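Local coordinates for protein MgGH51 (PDB 6ZPV) that probably hydrolyses terminal alpha-L-arabinofuranosyl residues from arabinose-containing plant polysaccharides, as a fungal member of glycoside hydrolase family 51, at residues 223-228 with 275-280; 31-36 with 211-216; 406-411 with 430-435; 458-463 with 506-511. One frame throughout, in Å; residues are numbered along the deposited sequence.

Contact 1. Residues 223-228 with 275-280; sequences SFFRFP and LQFFED
Phe278 drives the outer end of its ring over Phe225 and Phe227, touching both at once. On one side its CE1 lies 3.3 Å from Phe225 CD1 and equally close to CG, over one face of the Phe225 ring. The two planes meet obliquely, at 45°. The other corner of the same ring, CE2, reaches to 3.5 Å from Phe227 CE1. Here the pairing is edge-to-face: the Phe278 edge points at the Phe227 face, with planes at 65° and centroids 5.1 Å apart. Phe278 gets there because its CG lies beside the backbone N (chi1 -51°), which swings the ring off the helix toward the strand. Phe227 offers its face because its CG sits between its own N and carbonyl carbon. Phe277, the residue before Phe278, adds a looser partner. Its edge is directed at the Phe225 face in an offset edge-to-face pair, Phe277 CE2 to Phe225 CE2 at 4.0 Å, with planes almost perpendicular. The four rings form a buried aromatic cluster. Strand 224-227 belongs to the parallel sheet of the (β/α)8 barrel, and helix 271-281 runs nearly antiparallel to it on the return to strand 284-289. From that strand Pro285 touches both Phe227 and Phe278, while Phe22 meets the Phe225 ring and Leu209 packs on Phe277.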
loop_
_atom_site.group_PDB
_atom_site.type_symbol
_atom_site.label_atom_id
_atom_site.label_comp_id
_atom_site.label_asym_id
_atom_site.label_seq_id
_atom_site.Cartn_x
_atom_site.Cartn_y
_atom_site.Cartn_z
ATOM N N SER A 223 -8.544 -9.497 3.296
ATOM C CA SER A 223 -8.484 -10.133 4.622
ATOM C C SER A 223 -7.151 -9.864 5.326
ATOM O O SER A 223 -7.084 -10.018 6.557
ATOM C CB SER A 223 -8.662 -11.630 4.551
ATOM O OG SER A 223 -7.613 -12.232 3.811
ATOM N N PHE A 224 -6.111 -9.508 4.597
ATOM C CA PHE A 224 -4.792 -9.290 5.196
ATOM C C PHE A 224 -4.098 -8.175 4.447
ATOM O O PHE A 224 -4.459 -7.773 3.343
ATOM C CB PHE A 224 -3.921 -10.548 5.154
ATOM C CG PHE A 224 -3.479 -10.980 3.784
ATOM C CD1 PHE A 224 -2.404 -10.360 3.129
ATOM C CD2 PHE A 224 -4.172 -11.960 3.089
ATOM C CE1 PHE A 224 -2.039 -10.675 1.855
ATOM C CE2 PHE A 224 -3.787 -12.307 1.804
ATOM C CZ PHE A 224 -2.738 -11.670 1.184
ATOM N N PHE A 225 -3.050 -7.680 5.083
ATOM C CA PHE A 225 -2.201 -6.595 4.559
ATOM C C PHE A 225 -0.743 -6.964 4.847
ATOM O O PHE A 225 -0.313 -6.977 6.022
ATOM C CB PHE A 225 -2.607 -5.272 5.222
ATOM C CG PHE A 225 -2.064 -4.012 4.616
ATOM C CD1 PHE A 225 -0.793 -3.533 4.918
ATOM C CD2 PHE A 225 -2.827 -3.223 3.799
ATOM C CE1 PHE A 225 -0.365 -2.288 4.481
ATOM C CE2 PHE A 225 -2.418 -1.981 3.364
ATOM C CZ PHE A 225 -1.166 -1.501 3.720
ATOM N N ARG A 226 0.013 -7.291 3.815
ATOM C CA ARG A 226 1.459 -7.628 3.911
ATOM C C ARG A 226 2.248 -6.320 3.872
ATOM O O ARG A 226 2.015 -5.465 2.977
ATOM C CB ARG A 226 1.866 -8.544 2.751
ATOM C CG ARG A 226 3.294 -8.996 2.810
ATOM C CD ARG A 226 3.813 -9.474 1.459
ATOM N NE ARG A 226 5.219 -9.875 1.494
ATOM C CZ ARG A 226 6.068 -9.736 0.472
ATOM N NH1 ARG A 226 5.621 -9.335 -0.727
ATOM N NH2 ARG A 226 7.356 -9.969 0.669
ATOM N N PHE A 227 3.168 -6.095 4.810
ATOM C CA PHE A 227 3.865 -4.800 4.917
ATOM C C PHE A 227 5.060 -4.988 5.815
ATOM O O PHE A 227 5.085 -5.957 6.609
ATOM C CB PHE A 227 2.919 -3.739 5.489
ATOM C CG PHE A 227 2.778 -3.767 6.994
ATOM C CD1 PHE A 227 2.170 -4.818 7.621
ATOM C CD2 PHE A 227 3.396 -2.782 7.753
ATOM C CE1 PHE A 227 2.159 -4.897 8.995
ATOM C CE2 PHE A 227 3.371 -2.862 9.121
ATOM C CZ PHE A 227 2.775 -3.932 9.755
ATOM N N PRO A 228 6.054 -4.076 5.852
ATOM C CA PRO A 228 6.186 -2.868 5.025
ATOM C C PRO A 228 6.949 -3.093 3.728
ATOM O O PRO A 228 7.249 -2.123 3.004
ATOM C CB PRO A 228 6.928 -1.913 5.944
ATOM C CG PRO A 228 7.868 -2.834 6.689
ATOM C CD PRO A 228 7.019 -4.058 6.961
ATOM N N LEU A 275 -1.141 -0.408 11.863
ATOM C CA LEU A 275 -1.962 -1.265 12.713
ATOM C C LEU A 275 -3.368 -0.703 12.937
ATOM O O LEU A 275 -4.346 -1.479 12.898
ATOM C CB LEU A 275 -1.258 -1.498 14.061
ATOM C CG LEU A 275 0.076 -2.236 13.980
ATOM C CD1 LEU A 275 0.824 -2.161 15.290
ATOM C CD2 LEU A 275 -0.140 -3.683 13.564
ATOM N N GLN A 276 -3.477 0.608 13.088
ATOM C CA GLN A 276 -4.797 1.238 13.264
ATOM C C GLN A 276 -5.629 1.023 11.988
ATOM O O GLN A 276 -6.848 0.795 12.083
ATOM C CB GLN A 276 -4.658 2.723 13.610
ATOM C CG GLN A 276 -5.974 3.354 13.986
ATOM C CD GLN A 276 -6.621 2.679 15.190
ATOM O OE1 GLN A 276 -6.047 2.749 16.298
ATOM N NE2 GLN A 276 -7.818 2.113 15.031
ATOM N N PHE A 277 -5.018 1.132 10.818
ATOM C CA PHE A 277 -5.760 0.896 9.565
ATOM C C PHE A 277 -6.278 -0.535 9.498
ATOM O O PHE A 277 -7.416 -0.775 9.060
ATOM C CB PHE A 277 -4.832 1.170 8.379
ATOM C CG PHE A 277 -5.477 0.986 7.034
ATOM C CD1 PHE A 277 -6.649 1.666 6.715
ATOM C CD2 PHE A 277 -4.875 0.219 6.059
ATOM C CE1 PHE A 277 -7.245 1.515 5.476
ATOM C CE2 PHE A 277 -5.458 0.107 4.807
ATOM C CZ PHE A 277 -6.589 0.781 4.507
ATOM N N PHE A 278 -5.483 -1.499 9.979
ATOM C CA PHE A 278 -5.943 -2.896 10.004
ATOM C C PHE A 278 -7.182 -3.041 10.916
ATOM O O PHE A 278 -8.192 -3.667 10.515
ATOM C CB PHE A 278 -4.819 -3.843 10.428
ATOM C CG PHE A 278 -3.534 -3.684 9.670
ATOM C CD1 PHE A 278 -3.484 -3.121 8.398
ATOM C CD2 PHE A 278 -2.337 -4.034 10.255
ATOM C CE1 PHE A 278 -2.276 -2.921 7.758
ATOM C CE2 PHE A 278 -1.127 -3.829 9.607
ATOM C CZ PHE A 278 -1.095 -3.227 8.388
ATOM N N GLU A 279 -7.080 -2.451 12.108
ATOM C CA GLU A 279 -8.208 -2.453 13.030
ATOM C C GLU A 279 -9.424 -1.812 12.366
ATOM O O GLU A 279 -10.571 -2.350 12.470
ATOM C CB GLU A 279 -7.857 -1.701 14.332
ATOM C CG GLU A 279 -8.976 -1.587 15.298
ATOM C CD GLU A 279 -8.473 -1.057 16.616
ATOM O OE1 GLU A 279 -8.871 0.107 16.995
ATOM O OE2 GLU A 279 -7.651 -1.707 17.227
ATOM N N ASP A 280 -9.235 -0.725 11.639
ATOM C CA ASP A 280 -10.335 0.036 11.029
ATOM C C ASP A 280 -10.984 -0.665 9.845
ATOM O O ASP A 280 -12.057 -0.242 9.432
ATOM C CB ASP A 280 -9.855 1.431 10.618
ATOM C CG ASP A 280 -9.518 2.342 11.801
ATOM O OD1 ASP A 280 -9.932 2.019 12.944
ATOM O OD2 ASP A 280 -8.885 3.389 11.546
#

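Contact 2. Residues 31-36 with 211-216; sequences GGLYAE and ADIAET
Leu33 and Ile213 join the short helix 29-33 to the start of helix 211-219, an outer helix of the (β/α)8 barrel that leads into barrel strand 224-227. Along 211-216, Ala211 opens the helix, giving its carbonyl to Glu215 N. Asp212 follows; its OD1 forms a salt bridge with Arg210 and also takes a weak bond from Ile213 N. Ile213 carries the largest share of the contact, and its two branches do different work. CG2, anti to the backbone N, meets Leu33 CD1 at 3.9 Å. The longer arm (chi2 177°) is stretched out, and its CD1 rests 3.5 Å from Gly32 O, a methyl against a backbone carbonyl. Val503 and Tyr498 also touch Ile213. Next comes Ala214, whose CA is 4.1 Å from the same Leu33 CD1, its CB lying slightly farther off. One leucine methyl thus spans two consecutive residues of the helix, all of them buried, while Leu209 covers Leu33 as well. Between the side chains the joint is apolar, although the backbones of Leu33 and Arg210 are hydrogen-bonded nearby. Past Glu215, which faces solvent, Thr216 folds its hydroxyl back on the helix: OG1 donates to Asp212 O at 2.7 Å, and Thr216 N reaches that same oxygen at 3.0 Å from the opposite face of the carbonyl plane.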
loop_
_atom_site.group_PDB
_atom_site.type_symbol
_atom_site.label_atom_id
_atom_site.label_comp_id
_atom_site.label_asym_id
_atom_site.label_seq_id
_atom_site.Cartn_x
_atom_site.Cartn_y
_atom_site.Cartn_z
ATOM N N GLY A 31 2.611 10.614 -0.289
ATOM C CA GLY A 31 1.982 10.966 -1.521
ATOM C C GLY A 31 0.775 10.136 -1.936
ATOM O O GLY A 31 0.142 10.442 -2.957
ATOM N N GLY A 32 0.475 9.118 -1.131
ATOM C CA GLY A 32 -0.550 8.128 -1.490
ATOM C C GLY A 32 -1.487 7.844 -0.355
ATOM O O GLY A 32 -2.333 8.674 0.033
ATOM N N LEU A 33 -1.360 6.643 0.207
ATOM C CA LEU A 33 -2.266 6.227 1.331
ATOM C C LEU A 33 -2.107 7.157 2.542
ATOM O O LEU A 33 -3.086 7.384 3.251
ATOM C CB LEU A 33 -1.983 4.765 1.648
ATOM C CG LEU A 33 -2.825 4.159 2.767
ATOM C CD1 LEU A 33 -4.293 4.102 2.382
ATOM C CD2 LEU A 33 -2.317 2.750 3.043
ATOM N N TYR A 34 -0.897 7.616 2.827
ATOM C CA TYR A 34 -0.682 8.540 3.952
ATOM C C TYR A 34 -1.215 9.918 3.577
ATOM O O TYR A 34 -0.861 10.433 2.529
ATOM C CB TYR A 34 0.805 8.545 4.308
ATOM C CG TYR A 34 1.198 9.391 5.496
ATOM C CD1 TYR A 34 0.507 9.333 6.701
ATOM C CD2 TYR A 34 2.307 10.211 5.415
ATOM C CE1 TYR A 34 0.921 10.093 7.782
ATOM C CE2 TYR A 34 2.715 10.962 6.517
ATOM C CZ TYR A 34 2.015 10.930 7.700
ATOM O OH TYR A 34 2.473 11.691 8.767
ATOM N N ALA A 35 -2.053 10.525 4.427
ATOM C CA ALA A 35 -2.844 11.703 3.954
ATOM C C ALA A 35 -2.070 13.016 3.882
ATOM O O ALA A 35 -2.625 13.985 3.356
ATOM C CB ALA A 35 -4.054 11.873 4.850
ATOM N N GLU A 36 -0.847 13.087 4.404
ATOM C CA GLU A 36 -0.072 14.326 4.358
ATOM C C GLU A 36 -0.038 14.892 2.956
ATOM O O GLU A 36 0.269 14.162 1.959
ATOM C CB GLU A 36 1.356 14.034 4.835
ATOM C CG GLU A 36 2.339 15.159 4.610
ATOM C CD GLU A 36 2.043 16.412 5.452
ATOM O OE1 GLU A 36 2.068 16.259 6.713
ATOM O OE2 GLU A 36 1.765 17.475 4.880
ATOM N N ALA A 211 -8.677 9.398 2.348
ATOM C CA ALA A 211 -10.003 8.739 2.390
ATOM C C ALA A 211 -10.329 7.953 1.113
ATOM O O ALA A 211 -10.748 6.795 1.226
ATOM C CB ALA A 211 -11.061 9.799 2.662
ATOM N N ASP A 212 -10.226 8.548 -0.066
ATOM C CA ASP A 212 -10.635 7.808 -1.263
ATOM C C ASP A 212 -9.786 6.532 -1.469
ATOM O O ASP A 212 -10.379 5.507 -1.810
ATOM C CB ASP A 212 -10.715 8.723 -2.486
ATOM C CG ASP A 212 -9.437 9.431 -2.904
ATOM O OD1 ASP A 212 -8.414 9.271 -2.195
ATOM O OD2 ASP A 212 -9.477 10.181 -3.960
ATOM N N ILE A 213 -8.498 6.609 -1.228
ATOM C CA ILE A 213 -7.639 5.446 -1.396
ATOM C C ILE A 213 -7.983 4.421 -0.309
ATOM O O ILE A 213 -8.163 3.234 -0.639
ATOM C CB ILE A 213 -6.148 5.850 -1.371
ATOM C CG1 ILE A 213 -5.796 6.772 -2.531
ATOM C CG2 ILE A 213 -5.303 4.601 -1.323
ATOM C CD1 ILE A 213 -4.354 7.258 -2.516
ATOM N N ALA A 214 -8.067 4.835 0.954
ATOM C CA ALA A 214 -8.352 3.887 2.032
ATOM C C ALA A 214 -9.687 3.177 1.745
ATOM O O ALA A 214 -9.803 1.976 1.951
ATOM C CB ALA A 214 -8.401 4.610 3.365
ATOM N N GLU A 215 -10.703 3.939 1.359
ATOM C CA GLU A 215 -12.024 3.345 1.070
ATOM C C GLU A 215 -11.961 2.368 -0.086
ATOM O O GLU A 215 -12.665 1.339 -0.112
ATOM C CB GLU A 215 -13.002 4.435 0.764
ATOM C CG GLU A 215 -13.377 5.328 1.938
ATOM C CD GLU A 215 -14.085 6.630 1.605
ATOM O OE1 GLU A 215 -14.313 6.871 0.380
ATOM O OE2 GLU A 215 -14.302 7.460 2.523
ATOM N N THR A 216 -11.150 2.674 -1.109
ATOM C CA THR A 216 -10.967 1.785 -2.269
ATOM C C THR A 216 -10.331 0.473 -1.825
ATOM O O THR A 216 -10.753 -0.614 -2.303
ATOM C CB THR A 216 -10.174 2.465 -3.372
ATOM O OG1 THR A 216 -10.795 3.667 -3.806
ATOM C CG2 THR A 216 -9.944 1.578 -4.578
#

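Contact 3. Residues 406-411 with 430-435; sequences TWFYQN and YAAIST
In the last turn of the helix that presents Phe408 to Ala431 and Ala432, Trp407 O is gripped twice by Asn411. The side-chain ND2 donates at 2.8 Å in a nearly straight bond (164°) lying in its own amide plane, and the Asn411 backbone N adds a weak bond. This doubling ties off the end of the helix and also brings the amide nitrogen over the rim of the Trp407 indole face. Trp407 CE3 in turn lies over the centre of the Phe408 ring, 3.8 Å above its plane. Phe408, its CG beside the backbone N (chi1 -81°), points its far end at the strand. Its CE2 approaches Ala431 O to 3.3 Å, an aromatic C-H against a carbonyl, and CZ is nearly as close. Helix 405-410 and strand 424-432 are the second and third members of a beta-alpha-beta crossover that starts with strand 396-403, and in this right-handed barrel unit the phenyl ring packs between helix and strand. On its flanks the ring meets two more residues: CD2 rests 3.7 Å from Ala432 CB, and CE1 comes to 4.0 Å from Tyr430 CD2, where the aromatic side chains meet obliquely. Tyr430 OH turns to Gln512 instead. Val401 and Gln403 of strand 396-403 also touch Phe408, and Phe463 of helix 454-469 meets its ring edge-to-face.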
loop_
_atom_site.group_PDB
_atom_site.type_symbol
_atom_site.label_atom_id
_atom_site.label_comp_id
_atom_site.label_asym_id
_atom_site.label_seq_id
_atom_site.Cartn_x
_atom_site.Cartn_y
_atom_site.Cartn_z
ATOM N N THR A 406 -0.585 -14.701 -20.594
ATOM C CA THR A 406 -0.696 -16.082 -21.069
ATOM C C THR A 406 -0.092 -17.054 -20.051
ATOM O O THR A 406 -0.668 -18.107 -19.796
ATOM C CB THR A 406 -0.067 -16.187 -22.449
ATOM O OG1 THR A 406 -0.861 -15.380 -23.328
ATOM C CG2 THR A 406 0.007 -17.606 -22.952
ATOM N N TRP A 407 1.081 -16.690 -19.517
ATOM C CA TRP A 407 1.662 -17.572 -18.492
ATOM C C TRP A 407 0.664 -17.831 -17.363
ATOM O O TRP A 407 0.558 -18.950 -16.853
ATOM C CB TRP A 407 2.951 -16.938 -17.919
ATOM C CG TRP A 407 3.663 -17.780 -16.906
ATOM C CD1 TRP A 407 4.724 -18.595 -17.184
ATOM C CD2 TRP A 407 3.380 -17.908 -15.511
ATOM N NE1 TRP A 407 5.123 -19.249 -16.061
ATOM C CE2 TRP A 407 4.302 -18.883 -15.025
ATOM C CE3 TRP A 407 2.467 -17.329 -14.617
ATOM C CZ2 TRP A 407 4.297 -19.293 -13.673
ATOM C CZ3 TRP A 407 2.459 -17.766 -13.312
ATOM C CH2 TRP A 407 3.335 -18.748 -12.834
ATOM N N PHE A 408 -0.039 -16.811 -16.913
ATOM C CA PHE A 408 -0.949 -16.971 -15.776
ATOM C C PHE A 408 -2.057 -17.994 -16.090
ATOM O O PHE A 408 -2.326 -18.863 -15.242
ATOM C CB PHE A 408 -1.516 -15.621 -15.304
ATOM C CG PHE A 408 -0.551 -14.885 -14.418
ATOM C CD1 PHE A 408 -0.506 -15.204 -13.065
ATOM C CD2 PHE A 408 0.391 -14.014 -14.897
ATOM C CE1 PHE A 408 0.446 -14.646 -12.224
ATOM C CE2 PHE A 408 1.323 -13.453 -14.055
ATOM C CZ PHE A 408 1.359 -13.754 -12.714
ATOM N N TYR A 409 -2.700 -17.944 -17.267
ATOM C CA TYR A 409 -3.724 -18.975 -17.527
ATOM C C TYR A 409 -3.081 -20.341 -17.733
ATOM O O TYR A 409 -3.652 -21.351 -17.356
ATOM C CB TYR A 409 -4.759 -18.610 -18.591
ATOM C CG TYR A 409 -4.299 -18.607 -20.015
ATOM C CD1 TYR A 409 -4.103 -19.819 -20.663
ATOM C CD2 TYR A 409 -4.158 -17.464 -20.767
ATOM C CE1 TYR A 409 -3.757 -19.883 -22.017
ATOM C CE2 TYR A 409 -3.873 -17.518 -22.140
ATOM C CZ TYR A 409 -3.682 -18.730 -22.765
ATOM O OH TYR A 409 -3.368 -18.768 -24.120
ATOM N N GLN A 410 -1.903 -20.383 -18.351
ATOM C CA GLN A 410 -1.186 -21.612 -18.625
ATOM C C GLN A 410 -0.717 -22.271 -17.337
ATOM O O GLN A 410 -0.428 -23.474 -17.363
ATOM C CB GLN A 410 -0.003 -21.448 -19.588
ATOM C CG GLN A 410 -0.452 -21.116 -20.996
ATOM C CD GLN A 410 0.781 -20.950 -21.890
ATOM O OE1 GLN A 410 1.809 -20.390 -21.439
ATOM N NE2 GLN A 410 0.605 -21.187 -23.164
ATOM N N ASN A 411 -0.597 -21.532 -16.236
ATOM C CA ASN A 411 -0.020 -22.044 -14.989
ATOM C C ASN A 411 -1.048 -22.042 -13.879
ATOM O O ASN A 411 -0.680 -22.113 -12.694
ATOM C CB ASN A 411 1.270 -21.279 -14.653
ATOM C CG ASN A 411 2.365 -21.692 -15.605
ATOM O OD1 ASN A 411 3.048 -22.697 -15.323
ATOM N ND2 ASN A 411 2.497 -21.034 -16.714
ATOM N N TYR A 430 2.088 -11.170 -7.064
ATOM C CA TYR A 430 1.916 -11.656 -8.437
ATOM C C TYR A 430 1.261 -10.570 -9.257
ATOM O O TYR A 430 0.458 -9.792 -8.757
ATOM C CB TYR A 430 1.133 -12.989 -8.530
ATOM C CG TYR A 430 -0.310 -12.951 -8.084
ATOM C CD1 TYR A 430 -0.674 -12.911 -6.754
ATOM C CD2 TYR A 430 -1.329 -12.934 -9.039
ATOM C CE1 TYR A 430 -2.001 -12.870 -6.368
ATOM C CE2 TYR A 430 -2.647 -12.878 -8.660
ATOM C CZ TYR A 430 -3.011 -12.859 -7.331
ATOM O OH TYR A 430 -4.319 -12.840 -6.974
ATOM N N ALA A 431 1.555 -10.597 -10.567
ATOM C CA ALA A 431 0.883 -9.748 -11.538
ATOM C C ALA A 431 1.332 -10.147 -12.937
ATOM O O ALA A 431 2.504 -10.534 -13.153
ATOM C CB ALA A 431 1.244 -8.266 -11.376
ATOM N N ALA A 432 0.415 -10.013 -13.892
ATOM C CA ALA A 432 0.764 -10.087 -15.332
ATOM C C ALA A 432 1.212 -8.703 -15.774
ATOM O O ALA A 432 0.409 -7.784 -15.807
ATOM C CB ALA A 432 -0.429 -10.606 -16.113
ATOM N N ILE A 433 2.502 -8.558 -16.091
ATOM C CA ILE A 433 3.123 -7.221 -16.216
ATOM C C ILE A 433 3.455 -6.819 -17.646
ATOM O O ILE A 433 3.740 -5.636 -17.841
ATOM C CB ILE A 433 4.353 -7.072 -15.320
ATOM C CG1 ILE A 433 5.542 -7.891 -15.793
ATOM C CG2 ILE A 433 3.968 -7.382 -13.869
ATOM C CD1 ILE A 433 6.835 -7.510 -15.083
ATOM N N SER A 434 3.520 -7.760 -18.592
ATOM C CA SER A 434 4.057 -7.505 -19.917
ATOM C C SER A 434 3.592 -8.620 -20.825
ATOM O O SER A 434 3.374 -9.746 -20.344
ATOM C CB SER A 434 5.587 -7.524 -19.865
ATOM O OG SER A 434 6.153 -7.417 -21.157
ATOM N N THR A 435 3.516 -8.336 -22.121
ATOM C CA THR A 435 3.313 -9.392 -23.099
ATOM C C THR A 435 4.624 -9.921 -23.687
ATOM O O THR A 435 4.556 -10.822 -24.544
ATOM C CB THR A 435 2.403 -8.905 -24.234
ATOM O OG1 THR A 435 2.949 -7.706 -24.788
ATOM C CG2 THR A 435 1.018 -8.566 -23.718
#

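Contact 4. Residues 458-463 with 506-511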
loop_
_atom_site.group_PDB
_atom_site.type_symbol
_atom_site.label_atom_id
_atom_site.label_comp_id
_atom_site.label_asym_id
_atom_site.label_seq_id
_atom_site.Cartn_x
_atom_site.Cartn_y
_atom_site.Cartn_z
ATOM N N THR A 458 -7.769 -11.018 -16.814
ATOM C CA THR A 458 -8.405 -12.332 -17.053
ATOM C C THR A 458 -7.409 -13.472 -16.898
ATOM O O THR A 458 -7.763 -14.548 -16.400
ATOM C CB THR A 458 -9.130 -12.330 -18.398
ATOM O OG1 THR A 458 -8.271 -12.125 -19.519
ATOM C CG2 THR A 458 -10.248 -11.336 -18.406
ATOM N N GLY A 459 -6.152 -13.297 -17.325
ATOM C CA GLY A 459 -5.116 -14.309 -17.090
ATOM C C GLY A 459 -4.897 -14.455 -15.605
ATOM O O GLY A 459 -4.814 -15.605 -15.110
ATOM N N GLU A 460 -4.765 -13.366 -14.867
ATOM C CA GLU A 460 -4.644 -13.436 -13.409
ATOM C C GLU A 460 -5.837 -14.185 -12.805
ATOM O O GLU A 460 -5.645 -15.061 -11.941
ATOM C CB GLU A 460 -4.555 -12.053 -12.809
ATOM C CG GLU A 460 -3.238 -11.353 -13.145
ATOM C CD GLU A 460 -3.320 -9.829 -13.163
ATOM O OE1 GLU A 460 -4.361 -9.270 -12.745
ATOM O OE2 GLU A 460 -2.298 -9.213 -13.550
ATOM N N ALA A 461 -7.050 -13.908 -13.244
ATOM C CA ALA A 461 -8.237 -14.544 -12.708
ATOM C C ALA A 461 -8.174 -16.039 -12.964
ATOM O O ALA A 461 -8.520 -16.842 -12.053
ATOM C CB ALA A 461 -9.488 -13.944 -13.285
ATOM N N ALA A 462 -7.702 -16.495 -14.107
ATOM C CA ALA A 462 -7.553 -17.931 -14.346
ATOM C C ALA A 462 -6.563 -18.524 -13.334
ATOM O O ALA A 462 -6.835 -19.576 -12.744
ATOM C CB ALA A 462 -7.089 -18.150 -15.790
ATOM N N PHE A 463 -5.434 -17.866 -13.148
ATOM C CA PHE A 463 -4.460 -18.363 -12.146
ATOM C C PHE A 463 -5.112 -18.371 -10.746
ATOM O O PHE A 463 -4.868 -19.334 -9.970
ATOM C CB PHE A 463 -3.263 -17.413 -12.169
ATOM C CG PHE A 463 -2.100 -17.846 -11.320
ATOM C CD1 PHE A 463 -1.216 -18.816 -11.754
ATOM C CD2 PHE A 463 -1.793 -17.193 -10.120
ATOM C CE1 PHE A 463 -0.119 -19.183 -10.990
ATOM C CE2 PHE A 463 -0.707 -17.551 -9.365
ATOM C CZ PHE A 463 0.166 -18.511 -9.836
ATOM N N SER A 506 -8.325 -0.326 -11.495
ATOM C CA SER A 506 -7.884 -1.072 -12.695
ATOM C C SER A 506 -8.810 -2.265 -12.992
ATOM O O SER A 506 -9.546 -2.767 -12.141
ATOM C CB SER A 506 -6.483 -1.548 -12.537
ATOM O OG SER A 506 -6.359 -2.634 -11.611
ATOM N N THR A 507 -8.620 -2.817 -14.196
ATOM C CA THR A 507 -9.220 -4.126 -14.521
ATOM C C THR A 507 -8.834 -5.214 -13.493
ATOM O O THR A 507 -9.692 -5.949 -13.018
ATOM C CB THR A 507 -8.797 -4.544 -15.939
ATOM O OG1 THR A 507 -7.361 -4.540 -15.966
ATOM C CG2 THR A 507 -9.341 -3.621 -17.029
ATOM N N SER A 508 -7.546 -5.231 -13.146
ATOM C CA SER A 508 -7.067 -6.194 -12.165
ATOM C C SER A 508 -7.671 -5.962 -10.776
ATOM O O SER A 508 -7.915 -6.944 -10.080
ATOM C CB SER A 508 -5.523 -6.188 -12.128
ATOM O OG SER A 508 -5.015 -6.715 -13.336
ATOM N N PHE A 509 -7.904 -4.693 -10.407
ATOM C CA PHE A 509 -8.605 -4.403 -9.151
ATOM C C PHE A 509 -9.964 -5.072 -9.159
ATOM O O PHE A 509 -10.363 -5.705 -8.166
ATOM C CB PHE A 509 -8.765 -2.892 -8.979
ATOM C CG PHE A 509 -9.688 -2.525 -7.835
ATOM C CD1 PHE A 509 -9.200 -2.376 -6.560
ATOM C CD2 PHE A 509 -11.057 -2.347 -8.046
ATOM C CE1 PHE A 509 -10.063 -2.015 -5.530
ATOM C CE2 PHE A 509 -11.915 -1.974 -7.014
ATOM C CZ PHE A 509 -11.384 -1.829 -5.755
ATOM N N PHE A 510 -10.716 -4.934 -10.260
ATOM C CA PHE A 510 -12.045 -5.551 -10.298
ATOM C C PHE A 510 -11.952 -7.071 -10.251
ATOM O O PHE A 510 -12.816 -7.667 -9.624
ATOM C CB PHE A 510 -12.846 -5.037 -11.501
ATOM C CG PHE A 510 -13.274 -3.597 -11.357
ATOM C CD1 PHE A 510 -14.096 -3.212 -10.310
ATOM C CD2 PHE A 510 -12.876 -2.628 -12.268
ATOM C CE1 PHE A 510 -14.503 -1.897 -10.206
ATOM C CE2 PHE A 510 -13.282 -1.331 -12.173
ATOM C CZ PHE A 510 -14.069 -0.972 -11.122
ATOM N N ALA A 511 -10.966 -7.683 -10.869
ATOM C CA ALA A 511 -10.807 -9.143 -10.720
ATOM C C ALA A 511 -10.531 -9.506 -9.263
ATOM O O ALA A 511 -11.110 -10.467 -8.735
ATOM C CB ALA A 511 -9.729 -9.676 -11.648
HETATM O O HOH W 1 -1.964 -6.769 -14.548
HETATM O O HOH W 2 -6.159 -9.459 -10.562
#
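This is a polar, water-bridged contact between two helices, 454-469 and 507-517, buried on the outside of the barrel beside strand 474-479. Its centre is one direct bond: Ser508 OG donates to Glu460 OE1 at 2.7 Å, on the syn side and 18° from the carboxylate plane. Glu460 reaches across with its chain extended beyond CG (chi2 153°), setting both oxygens in the gap between the helices. Two waters complete the bridge. One donates to Glu460 OE2 at 2.7 Å and, over a longer 3.3 Å, to Ser508 OG. The second donates to Glu460 OE1 at 2.8 Å and to Ser508 O at 3.1 Å. OE2 has a further donor in the backbone N of Ala432, so each carboxylate oxygen receives two hydrogen bonds, which would probably help to keep the buried group ionised. Ser508 itself is held in the first turn of its helix, where Ser506 OG caps Phe509 N at 2.8 Å. Tyr479 packs against both Glu460 and Ser508. Ala461 and Ala511 each point their CB toward the facing helix, and both helices flank the outside of the (β/α)8 barrel of this glycosidase family.

Overall arrangement
All four contacts belong to the barrel or its close surroundings, and contacts 1 and 3 reach the same parallel sheet, with centres about 27 Å apart. Contacts 3 and 4, with centres about 10 Å apart, are closely coupled: Glu460 OE2 lies 2.8 Å from Ala432 N, a probable hydrogen bond. Contact 2 touches contacts 1 and 4, through Ala214 CB, 3.9 Å from Phe277 CE1, and through Thr216 O, 3.6 Å from Phe509 CE1. On strand 224-227, Arg226 forms salt bridges with Glu347 and Glu429 of neighbouring strands, probably near the active site, which in such barrels lies at the C-terminal strand ends. A bound N-acetylglucosamine lies about 13 Å from Gly32.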